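Local structure of hypothetical protein (Legionella pneumophila subsp. pneumophila, 4JX2) at residues M141-N155 against D183-L197. The protein is of unknown function, a putative secreted protein with a DUF5624 domain that combines alpha helices with a small mixed beta sheet. Sequence-based numbering, arbitrary orientation.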
loop_
_atom_site.group_PDB
_atom_site.type_symbol
_atom_site.label_atom_id
_atom_site.label_comp_id
_atom_site.label_asym_id
_atom_site.label_seq_id
_atom_site.Cartn_x
_atom_site.Cartn_y
_atom_site.Cartn_z
HETATM N N MSE A 141 3.304 1.409 35.361
HETATM C CA MSE A 141 1.954 1.141 35.851
HETATM C C MSE A 141 1.583 2.090 36.992
HETATM O O MSE A 141 0.454 2.601 37.005
HETATM C CB MSE A 141 1.764 -0.308 36.298
HETATM C CG MSE A 141 0.285 -0.672 36.391
HETATM SE SE MSE A 141 -0.082 -2.383 37.181
HETATM C CE MSE A 141 -0.117 -3.406 35.626
ATOM N N GLU A 142 2.530 2.358 37.923
ATOM C CA GLU A 142 2.288 3.282 39.033
ATOM C C GLU A 142 1.857 4.670 38.485
ATOM O O GLU A 142 0.903 5.273 38.984
ATOM C CB GLU A 142 3.537 3.396 39.905
ATOM C CG GLU A 142 3.360 4.289 41.131
ATOM C CD GLU A 142 3.355 5.805 40.956
ATOM O OE1 GLU A 142 4.052 6.329 40.050
ATOM O OE2 GLU A 142 2.647 6.472 41.747
ATOM N N ASN A 143 2.568 5.155 37.452
ATOM C CA ASN A 143 2.309 6.435 36.821
ATOM C C ASN A 143 0.994 6.402 36.055
ATOM O O ASN A 143 0.218 7.356 36.152
ATOM C CB ASN A 143 3.458 6.805 35.913
ATOM C CG ASN A 143 3.233 8.112 35.248
ATOM O OD1 ASN A 143 3.385 9.186 35.868
ATOM N ND2 ASN A 143 2.796 8.029 33.993
ATOM N N LEU A 144 0.735 5.297 35.314
ATOM C CA LEU A 144 -0.506 5.087 34.583
ATOM C C LEU A 144 -1.698 5.158 35.562
ATOM O O LEU A 144 -2.658 5.882 35.283
ATOM C CB LEU A 144 -0.480 3.751 33.827
ATOM C CG LEU A 144 -1.663 3.499 32.878
ATOM C CD1 LEU A 144 -1.769 4.578 31.807
ATOM C CD2 LEU A 144 -1.541 2.153 32.208
ATOM N N LEU A 145 -1.604 4.468 36.730
ATOM C CA LEU A 145 -2.631 4.466 37.768
ATOM C C LEU A 145 -2.835 5.902 38.332
ATOM O O LEU A 145 -3.978 6.357 38.472
ATOM C CB LEU A 145 -2.247 3.457 38.865
ATOM C CG LEU A 145 -2.989 3.493 40.211
ATOM C CD1 LEU A 145 -4.485 3.462 40.039
ATOM C CD2 LEU A 145 -2.587 2.325 41.055
ATOM N N LYS A 146 -1.735 6.610 38.618
ATOM C CA LYS A 146 -1.767 7.993 39.091
ATOM C C LYS A 146 -2.547 8.887 38.096
ATOM O O LYS A 146 -3.443 9.624 38.498
ATOM C CB LYS A 146 -0.328 8.502 39.279
ATOM C CG LYS A 146 -0.224 9.980 39.598
ATOM C CD LYS A 146 1.221 10.457 39.779
ATOM C CE LYS A 146 1.942 10.721 38.476
ATOM N NZ LYS A 146 3.301 11.267 38.706
ATOM N N ASP A 147 -2.229 8.779 36.804
ATOM C CA ASP A 147 -2.834 9.611 35.763
ATOM C C ASP A 147 -4.326 9.262 35.514
ATOM O O ASP A 147 -5.105 10.168 35.191
ATOM C CB ASP A 147 -1.982 9.564 34.473
ATOM C CG ASP A 147 -0.609 10.244 34.616
ATOM O OD1 ASP A 147 -0.475 11.171 35.469
ATOM O OD2 ASP A 147 0.312 9.888 33.858
ATOM N N ILE A 148 -4.733 7.989 35.746
ATOM C CA ILE A 148 -6.134 7.540 35.643
ATOM C C ILE A 148 -6.957 8.124 36.817
ATOM O O ILE A 148 -8.127 8.470 36.638
ATOM C CB ILE A 148 -6.228 5.992 35.575
ATOM C CG1 ILE A 148 -5.815 5.501 34.185
ATOM C CG2 ILE A 148 -7.633 5.469 35.941
ATOM C CD1 ILE A 148 -5.307 4.152 34.159
ATOM N N GLN A 149 -6.327 8.268 37.989
ATOM C CA GLN A 149 -6.969 8.840 39.172
ATOM C C GLN A 149 -7.233 10.327 38.937
ATOM O O GLN A 149 -8.331 10.795 39.236
ATOM C CB GLN A 149 -6.136 8.584 40.429
ATOM C CG GLN A 149 -6.814 9.002 41.731
ATOM C CD GLN A 149 -6.045 8.512 42.936
ATOM O OE1 GLN A 149 -4.799 8.483 42.953
ATOM N NE2 GLN A 149 -6.781 8.099 43.966
ATOM N N ALA A 150 -6.265 11.044 38.339
ATOM C CA ALA A 150 -6.404 12.462 37.982
ATOM C C ALA A 150 -7.556 12.645 36.979
ATOM O O ALA A 150 -8.379 13.539 37.181
ATOM C CB ALA A 150 -5.100 12.993 37.399
ATOM N N VAL A 151 -7.665 11.753 35.960
ATOM C CA VAL A 151 -8.736 11.810 34.957
ATOM C C VAL A 151 -10.091 11.574 35.602
ATOM O O VAL A 151 -11.018 12.325 35.289
ATOM C CB VAL A 151 -8.509 10.849 33.767
ATOM C CG1 VAL A 151 -9.801 10.636 32.960
ATOM C CG2 VAL A 151 -7.384 11.375 32.873
ATOM N N LYS A 152 -10.210 10.549 36.504
ATOM C CA LYS A 152 -11.460 10.249 37.212
ATOM C C LYS A 152 -11.983 11.506 37.907
ATOM O O LYS A 152 -13.173 11.816 37.797
ATOM C CB LYS A 152 -11.283 9.113 38.243
ATOM C CG LYS A 152 -12.619 8.559 38.763
ATOM C CD LYS A 152 -12.470 7.505 39.858
ATOM C CE LYS A 152 -13.724 7.315 40.676
ATOM N NZ LYS A 152 -14.734 6.524 39.945
ATOM N N VAL A 153 -11.086 12.244 38.587
ATOM C CA VAL A 153 -11.443 13.437 39.335
ATOM C C VAL A 153 -11.930 14.542 38.368
ATOM O O VAL A 153 -13.016 15.075 38.592
ATOM C CB VAL A 153 -10.270 13.892 40.249
ATOM C CG1 VAL A 153 -10.562 15.218 40.940
ATOM C CG2 VAL A 153 -9.936 12.820 41.275
ATOM N N ILE A 154 -11.161 14.855 37.298
ATOM C CA ILE A 154 -11.511 15.916 36.349
ATOM C C ILE A 154 -12.857 15.596 35.621
ATOM O O ILE A 154 -13.664 16.516 35.391
ATOM C CB ILE A 154 -10.327 16.209 35.370
ATOM C CG1 ILE A 154 -10.275 17.669 34.974
ATOM C CG2 ILE A 154 -10.324 15.333 34.136
ATOM C CD1 ILE A 154 -9.440 18.533 35.894
ATOM N N ASN A 155 -13.101 14.293 35.318
ATOM C CA ASN A 155 -14.327 13.791 34.684
ATOM C C ASN A 155 -15.526 13.965 35.624
ATOM O O ASN A 155 -16.655 14.113 35.152
ATOM C CB ASN A 155 -14.180 12.316 34.270
ATOM C CG ASN A 155 -15.357 11.773 33.475
ATOM O OD1 ASN A 155 -15.493 12.038 32.277
ATOM N ND2 ASN A 155 -16.206 10.965 34.101
ATOM N N ASP A 183 -16.162 7.331 34.269
ATOM C CA ASP A 183 -16.055 7.138 35.710
ATOM C C ASP A 183 -15.834 5.636 36.028
ATOM O O ASP A 183 -14.872 5.292 36.725
ATOM C CB ASP A 183 -17.294 7.689 36.410
ATOM C CG ASP A 183 -17.136 7.738 37.913
ATOM O OD1 ASP A 183 -16.314 8.551 38.401
ATOM O OD2 ASP A 183 -17.795 6.934 38.605
ATOM N N TYR A 184 -16.687 4.759 35.457
ATOM C CA TYR A 184 -16.624 3.297 35.562
ATOM C C TYR A 184 -15.261 2.756 35.080
ATOM O O TYR A 184 -14.662 1.893 35.741
ATOM C CB TYR A 184 -17.762 2.652 34.733
ATOM C CG TYR A 184 -17.699 1.140 34.702
ATOM C CD1 TYR A 184 -18.093 0.381 35.804
ATOM C CD2 TYR A 184 -17.229 0.463 33.577
ATOM C CE1 TYR A 184 -18.033 -1.010 35.782
ATOM C CE2 TYR A 184 -17.157 -0.931 33.546
ATOM C CZ TYR A 184 -17.576 -1.662 34.647
ATOM O OH TYR A 184 -17.499 -3.029 34.634
ATOM N N ALA A 185 -14.799 3.252 33.907
ATOM C CA ALA A 185 -13.544 2.867 33.276
ATOM C C ALA A 185 -12.361 3.202 34.173
ATOM O O ALA A 185 -11.526 2.330 34.417
ATOM C CB ALA A 185 -13.404 3.557 31.935
ATOM N N CYS A 186 -12.311 4.436 34.710
ATOM C CA CYS A 186 -11.237 4.870 35.612
ATOM C C CYS A 186 -11.229 4.028 36.881
ATOM O O CYS A 186 -10.172 3.554 37.299
ATOM C CB CYS A 186 -11.352 6.356 35.932
ATOM S SG CYS A 186 -11.077 7.438 34.507
ATOM N N SER A 187 -12.413 3.814 37.465
ATOM C CA SER A 187 -12.590 3.033 38.685
ATOM C C SER A 187 -12.133 1.563 38.470
ATOM O O SER A 187 -11.387 1.024 39.291
ATOM C CB SER A 187 -14.049 3.099 39.127
ATOM O OG SER A 187 -14.248 2.429 40.361
HETATM N N MSE A 188 -12.553 0.943 37.353
HETATM C CA MSE A 188 -12.205 -0.430 37.022
HETATM C C MSE A 188 -10.690 -0.582 36.813
HETATM O O MSE A 188 -10.061 -1.363 37.527
HETATM C CB MSE A 188 -12.982 -0.861 35.779
HETATM C CG MSE A 188 -12.660 -2.253 35.327
HETATM SE SE MSE A 188 -13.849 -2.770 33.894
HETATM C CE MSE A 188 -13.649 -4.686 34.012
ATOM N N ALA A 189 -10.117 0.167 35.852
ATOM C CA ALA A 189 -8.690 0.141 35.505
ATOM C C ALA A 189 -7.798 0.547 36.668
ATOM O O ALA A 189 -6.761 -0.082 36.877
ATOM C CB ALA A 189 -8.429 1.054 34.319
ATOM N N GLY A 190 -8.201 1.588 37.406
ATOM C CA GLY A 190 -7.483 2.083 38.576
ATOM C C GLY A 190 -7.366 1.043 39.667
ATOM O O GLY A 190 -6.259 0.695 40.079
ATOM N N ASN A 191 -8.500 0.486 40.096
ATOM C CA ASN A 191 -8.494 -0.537 41.146
ATOM C C ASN A 191 -7.880 -1.859 40.672
ATOM O O ASN A 191 -7.334 -2.593 41.497
ATOM C CB ASN A 191 -9.871 -0.746 41.717
ATOM C CG ASN A 191 -10.313 0.414 42.572
ATOM O OD1 ASN A 191 -9.599 0.858 43.484
ATOM N ND2 ASN A 191 -11.508 0.909 42.309
ATOM N N TYR A 192 -7.901 -2.134 39.351
ATOM C CA TYR A 192 -7.267 -3.333 38.820
ATOM C C TYR A 192 -5.744 -3.177 38.979
ATOM O O TYR A 192 -5.092 -4.072 39.528
ATOM C CB TYR A 192 -7.672 -3.606 37.349
ATOM C CG TYR A 192 -6.798 -4.652 36.692
ATOM C CD1 TYR A 192 -6.850 -5.987 37.097
ATOM C CD2 TYR A 192 -5.862 -4.299 35.721
ATOM C CE1 TYR A 192 -6.006 -6.945 36.543
ATOM C CE2 TYR A 192 -5.011 -5.251 35.157
ATOM C CZ TYR A 192 -5.096 -6.578 35.565
ATOM O OH TYR A 192 -4.257 -7.530 35.048
HETATM N N MSE A 193 -5.186 -2.021 38.532
HETATM C CA MSE A 193 -3.749 -1.737 38.626
HETATM C C MSE A 193 -3.285 -1.743 40.069
HETATM O O MSE A 193 -2.227 -2.302 40.369
HETATM C CB MSE A 193 -3.416 -0.410 37.979
HETATM C CG MSE A 193 -3.502 -0.472 36.482
HETATM SE SE MSE A 193 -3.166 1.251 35.669
HETATM C CE MSE A 193 -4.316 0.960 34.183
ATOM N N SER A 194 -4.118 -1.188 40.968
ATOM C CA SER A 194 -3.851 -1.147 42.395
ATOM C C SER A 194 -3.656 -2.567 42.951
ATOM O O SER A 194 -2.681 -2.814 43.672
ATOM C CB SER A 194 -4.989 -0.437 43.117
ATOM O OG SER A 194 -4.732 -0.388 44.508
ATOM N N ASP A 195 -4.556 -3.499 42.557
ATOM C CA ASP A 195 -4.577 -4.902 42.959
ATOM C C ASP A 195 -3.352 -5.650 42.465
ATOM O O ASP A 195 -2.856 -6.520 43.171
ATOM C CB ASP A 195 -5.864 -5.566 42.446
ATOM C CG ASP A 195 -7.132 -5.144 43.187
ATOM O OD1 ASP A 195 -7.014 -4.561 44.303
ATOM O OD2 ASP A 195 -8.237 -5.414 42.667
ATOM N N VAL A 196 -2.850 -5.295 41.275
ATOM C CA VAL A 196 -1.657 -5.911 40.676
ATOM C C VAL A 196 -0.404 -5.464 41.469
ATOM O O VAL A 196 0.412 -6.313 41.863
ATOM C CB VAL A 196 -1.552 -5.582 39.157
ATOM C CG1 VAL A 196 -0.136 -5.817 38.621
ATOM C CG2 VAL A 196 -2.585 -6.365 38.349
ATOM N N LEU A 197 -0.279 -4.137 41.716
ATOM C CA LEU A 197 0.849 -3.540 42.431
ATOM C C LEU A 197 0.828 -3.900 43.928
ATOM O O LEU A 197 1.891 -3.908 44.567
ATOM C CB LEU A 197 0.878 -2.017 42.239
ATOM C CG LEU A 197 1.039 -1.498 40.808
ATOM C CD1 LEU A 197 0.561 -0.072 40.695
ATOM C CD2 LEU A 197 2.455 -1.629 40.308
HETATM O O HOH W 1 -15.150 10.366 36.810
#
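Reciprocal knobs-into-holes packing joins two antiparallel helices of the DUF5624 region: the axes of 141-155 and 183-197 approach to 9.2 Å, with 156° between their directions. Selenomethionine Met-193 enters the hole formed by Met-141, Leu-144, Leu-145 and Ile-148. Its CG lies against CG of Met-141, and its terminal CE touches both Leu-144 CD2 (3.6 Å) and Ile-148 CD1, the side chains of Leu-144 and Ile-148 each crossing that of Met-193 at about a right angle. In return, Leu-145 fits among Gly-190, Met-193, Ser-194 and Leu-197, with CD1 resting on the bare backbone of Gly-190, 3.6 Å from its CA, and CD2 against the backbone of Ser-194. The helices come close again where Lys-152 CB meets Cys-186 CB at 3.6 Å. From there the lysine chain runs extended and bends only at chi4 (77°), placing NZ 3.0 Å from Asp-183 OD1, 53° out of the carboxylate plane, in a salt bridge. A water donates to that OD1 and to Lys-152 O and accepts from Asn-155 ND2; Asn-155 OD1 is hydrogen-bonded to Trp-162 NE1, and Asn-426 ND2 to Asp-183 OD2. Leu-37 of the second subunit packs on Leu-144 and Ile-148. The contact thus pairs an apolar core with one charged, water-bridged end, where the ammonium probably stabilises the ionised carboxylate.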